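Local coordinates for alkyl hydroperoxide reductase AhpD (Legionella pneumophila, PDB 5DIK), which probably reduces alkyl hydroperoxides in antioxidant defence, as a carboxymuconolactone decarboxylase family member with a redox-active cysteine pair, at the interface of chains A and B. Coordinates in Å, arbitrary orientation; residue numbers count along the deposited sequence, not the author numbering. Chains: chain A/B, Alkyl hydroperoxide reductase AhpD.

Contact 1: the interface of chains A and B. Residues chain A 103-104, 107-108; chain B 67, 69, 71-72.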
loop_
_atom_site.group_PDB
_atom_site.type_symbol
_atom_site.label_atom_id
_atom_site.label_comp_id
_atom_site.label_asym_id
_atom_site.label_seq_id
_atom_site.Cartn_x
_atom_site.Cartn_y
_atom_site.Cartn_z
ATOM N N GLY A 103 8.430 -3.765 -10.547
ATOM C CA GLY A 103 8.682 -5.214 -10.323
ATOM C C GLY A 103 7.561 -5.966 -9.635
ATOM O O GLY A 103 7.108 -7.014 -10.133
ATOM N N PRO A 104 7.062 -5.441 -8.505
ATOM C CA PRO A 104 5.978 -6.129 -7.812
ATOM C C PRO A 104 4.726 -6.333 -8.667
ATOM O O PRO A 104 4.126 -7.430 -8.645
ATOM C CB PRO A 104 5.704 -5.215 -6.613
ATOM C CG PRO A 104 7.048 -4.635 -6.335
ATOM C CD PRO A 104 7.651 -4.372 -7.672
ATOM N N MET A 107 5.139 -9.204 -11.046
ATOM C CA MET A 107 4.865 -10.480 -10.355
ATOM C C MET A 107 3.375 -10.843 -10.281
ATOM O O MET A 107 2.974 -11.987 -10.549
ATOM C CB MET A 107 5.407 -10.473 -8.929
ATOM C CG MET A 107 6.875 -10.138 -8.774
ATOM S SD MET A 107 8.027 -11.316 -9.565
ATOM C CE MET A 107 8.288 -10.604 -11.161
ATOM N N TYR A 108 2.531 -9.867 -9.948
ATOM C CA TYR A 108 1.102 -10.105 -9.941
ATOM C C TYR A 108 0.475 -10.139 -11.330
ATOM O O TYR A 108 -0.606 -10.727 -11.517
ATOM C CB TYR A 108 0.387 -9.118 -8.968
ATOM C CG TYR A 108 0.703 -9.532 -7.559
ATOM C CD1 TYR A 108 -0.039 -10.509 -6.921
ATOM C CD2 TYR A 108 1.812 -8.996 -6.891
ATOM C CE1 TYR A 108 0.273 -10.932 -5.652
ATOM C CE2 TYR A 108 2.152 -9.435 -5.629
ATOM C CZ TYR A 108 1.384 -10.389 -5.006
ATOM O OH TYR A 108 1.716 -10.801 -3.731
ATOM N N LYS B 67 6.783 -4.176 0.315
ATOM C CA LYS B 67 5.653 -4.384 -0.609
ATOM C C LYS B 67 4.924 -5.722 -0.383
ATOM O O LYS B 67 4.001 -6.022 -1.115
ATOM C CB LYS B 67 6.153 -4.320 -2.060
ATOM C CG LYS B 67 6.690 -2.968 -2.512
ATOM C CD LYS B 67 5.591 -1.920 -2.570
ATOM C CE LYS B 67 4.670 -2.014 -3.779
ATOM N NZ LYS B 67 3.551 -1.034 -3.598
ATOM N N CYS B 69 5.611 -8.824 -1.137
ATOM C CA CYS B 69 5.527 -9.500 -2.420
ATOM C C CYS B 69 6.364 -10.794 -2.419
ATOM O O CYS B 69 7.566 -10.749 -2.555
ATOM C CB CYS B 69 6.003 -8.570 -3.512
ATOM S SG CYS B 69 5.848 -9.348 -5.145
ATOM N N GLY B 71 6.777 -13.174 -4.528
ATOM C CA GLY B 71 7.520 -13.320 -5.764
ATOM C C GLY B 71 8.795 -12.543 -5.812
ATOM O O GLY B 71 9.867 -13.094 -6.138
ATOM N N CYS B 72 8.707 -11.246 -5.501
ATOM C CA CYS B 72 9.911 -10.423 -5.469
ATOM C C CYS B 72 10.849 -10.940 -4.380
ATOM O O CYS B 72 12.058 -10.916 -4.575
ATOM C CB CYS B 72 9.605 -8.959 -5.175
ATOM S SG CYS B 72 8.892 -8.103 -6.570
#

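Contact 2: the interface of chains A and B. Residues chain A 87, 91, 113; chain B 26-27, 30.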
loop_
_atom_site.group_PDB
_atom_site.type_symbol
_atom_site.label_atom_id
_atom_site.label_comp_id
_atom_site.label_asym_id
_atom_site.label_seq_id
_atom_site.Cartn_x
_atom_site.Cartn_y
_atom_site.Cartn_z
ATOM N N ARG A 87 -7.331 -11.998 -24.678
ATOM C CA ARG A 87 -6.003 -12.109 -24.112
ATOM C C ARG A 87 -5.187 -10.823 -24.310
ATOM O O ARG A 87 -4.518 -10.353 -23.386
ATOM C CB ARG A 87 -5.308 -13.300 -24.794
ATOM C CG ARG A 87 -4.009 -13.689 -24.150
ATOM C CD ARG A 87 -3.371 -14.801 -24.955
ATOM N NE ARG A 87 -2.115 -15.190 -24.362
ATOM C CZ ARG A 87 -1.986 -16.068 -23.393
ATOM N NH1 ARG A 87 -3.043 -16.699 -22.892
ATOM N NH2 ARG A 87 -0.776 -16.359 -22.949
ATOM N N LEU A 91 -3.486 -8.397 -21.590
ATOM C CA LEU A 91 -2.077 -8.103 -21.576
ATOM C C LEU A 91 -1.831 -6.597 -21.523
ATOM O O LEU A 91 -0.919 -6.143 -20.847
ATOM C CB LEU A 91 -1.355 -8.723 -22.773
ATOM C CG LEU A 91 -1.272 -10.260 -22.769
ATOM C CD1 LEU A 91 -0.647 -10.723 -24.075
ATOM C CD2 LEU A 91 -0.479 -10.793 -21.592
ATOM N N LEU A 113 -2.318 -13.523 -15.494
ATOM C CA LEU A 113 -2.316 -14.279 -16.751
ATOM C C LEU A 113 -2.633 -15.749 -16.430
ATOM O O LEU A 113 -3.428 -16.363 -17.119
ATOM C CB LEU A 113 -0.980 -14.176 -17.451
ATOM C CG LEU A 113 -0.925 -14.909 -18.802
ATOM C CD1 LEU A 113 -1.990 -14.388 -19.755
ATOM C CD2 LEU A 113 0.441 -14.764 -19.420
ATOM N N LYS B 26 5.973 -16.028 -21.433
ATOM C CA LYS B 26 4.863 -15.683 -22.310
ATOM C C LYS B 26 4.800 -14.184 -22.554
ATOM O O LYS B 26 4.568 -13.751 -23.693
ATOM C CB LYS B 26 3.534 -16.201 -21.769
ATOM C CG LYS B 26 3.481 -17.708 -21.595
ATOM C CD LYS B 26 2.215 -18.084 -20.838
ATOM C CE LYS B 26 2.268 -19.501 -20.304
ATOM N NZ LYS B 26 1.045 -19.773 -19.496
ATOM N N PHE B 27 5.016 -13.372 -21.506
ATOM C CA PHE B 27 5.065 -11.909 -21.710
ATOM C C PHE B 27 6.175 -11.505 -22.671
ATOM O O PHE B 27 5.980 -10.610 -23.475
ATOM C CB PHE B 27 5.296 -11.146 -20.391
ATOM C CG PHE B 27 4.161 -11.228 -19.402
ATOM C CD1 PHE B 27 2.861 -11.397 -19.807
ATOM C CD2 PHE B 27 4.410 -11.074 -18.045
ATOM C CE1 PHE B 27 1.818 -11.435 -18.882
ATOM C CE2 PHE B 27 3.373 -11.125 -17.110
ATOM C CZ PHE B 27 2.069 -11.310 -17.542
ATOM N N GLU B 30 4.844 -12.238 -26.147
ATOM C CA GLU B 30 3.605 -11.581 -26.565
ATOM C C GLU B 30 3.566 -10.069 -26.345
ATOM O O GLU B 30 2.797 -9.393 -26.994
ATOM C CB GLU B 30 2.425 -12.235 -25.854
ATOM C CG GLU B 30 2.332 -13.740 -26.128
ATOM C CD GLU B 30 1.184 -14.399 -25.407
ATOM O OE1 GLU B 30 0.032 -13.947 -25.589
ATOM O OE2 GLU B 30 1.431 -15.346 -24.627
#

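Contact 1: the interface of chains A and B
With chi1 at -178°, the SG of B:Cys69 is swung anti to its own backbone N and meets the neighbouring chain, where A:Tyr108 and A:Met107 receive it. B:Cys72 turns the other way: its SG lies beside the backbone N (chi1 -75°) and points at the start of helix 102-120 of chain A, against A:Met107 and A:Pro104. These cysteines bracket the Cys-Pro-Gly-Cys stretch, the CxxC motif of AhpD-like proteins, with B:Cys69 just ahead of helix 70-82 and B:Cys72 in its first turn. In this copy B:Cys69 SG and B:Cys72 SG stand 3.6 Å apart, too far for a closed disulfide, although one between these two cysteines is seen elsewhere in the same crystal structure.

A:Met107 reaches both sulfurs. Its first torsion sets A:Met107 CG beside the backbone N, 3.6 Å from B:Cys72 SG and also against B:Cys69 SG; the bends at chi2 and chi3 then turn the thioether SD toward the backbone of B:Gly71. The same sulfur, B:Cys72 SG, also rests 3.7 Å from A:Pro104 CA, and the CG of the proline ring lies a little farther off. B:Lys67 brings its aliphatic CG across this ring at about a right angle, in a loose contact. B:Cys69 SG touches the phenol ring of A:Tyr108 at the rim atom CE2, 3.7 Å away, standing obliquely out of the ring plane.

Within chain B, the backbone N of B:Cys72 donates a nearly straight hydrogen bond to B:Cys69 SG, 3.4 Å long with 165° at the hydrogen. This ties the first sulfur to the opening turn of the helix and may steady its position. A:Pro104, A:Met107 and A:Tyr108 thus cover the chain A side of the two sulfurs, so in the deposited assembly a second subunit contributes to the surroundings of the probable redox centre.

Contact 2: the interface of chains A and B
A:Arg87 and B:Glu30 form a two-pronged salt bridge at this helix-packed subunit contact of the AhpD-like, carboxymuconolactone decarboxylase family protein. The arginine offers the side of its guanidinium, one nitrogen to each carboxylate oxygen. A:Arg87 NE donates to B:Glu30 OE1 at 2.8 Å, nearly straight at 170°, and A:Arg87 NH2 donates to B:Glu30 OE2 at 3.0 Å. Both oxygens use their syn lone pairs, and the two flat groups are nearly coplanar, their planes 14° apart; the paired bonds therefore restrain rotation of either group. The arginine gets there as an extended chain, its CG anti to the backbone N (chi1 -170°), crossing the glutamate side chain at about a right angle. From its own chain, A:Leu113 CD1 lies 3.7 Å above the guanidinium plane, toward the rim, and backs the group. B:Lys26 NZ stands 5.2 Å from A:Arg87 NH2, a like charge that the carboxylate may partly offset.

Apolar packing centres on B:Phe27, whose ring atom CE1 meets two leucine methyls. A:Leu91 CD2 comes from beyond the rim, 3.6 Å from B:Phe27 CE1, whereas A:Leu113 CD2 stands above the ring plane but outside the rim, an equal 3.6 Å from B:Phe27 CE1. The other methyl of A:Leu91, CD1, rests on B:Glu30 CB, and the aliphatic CD of B:Lys26 reaches A:Leu113 CD2, 4.0 Å away.

The C-alpha centres of contact 1 and contact 2 lie about 17 Å apart along the same pair of chains. Helix 102-120 of chain A serves both: its beginning enters contact 1, and A:Leu113 farther along enters contact 2, joined there by helix 87-99. Chain B answers with separate elements, the CxxC segment at helix 70-82 for contact 1 and the end of helix 12-30 for contact 2. The charged and apolar grip of contact 2 may therefore help hold the shared helix in register against the cysteine pair, and may so link subunit packing in the deposited hexamer to the redox site.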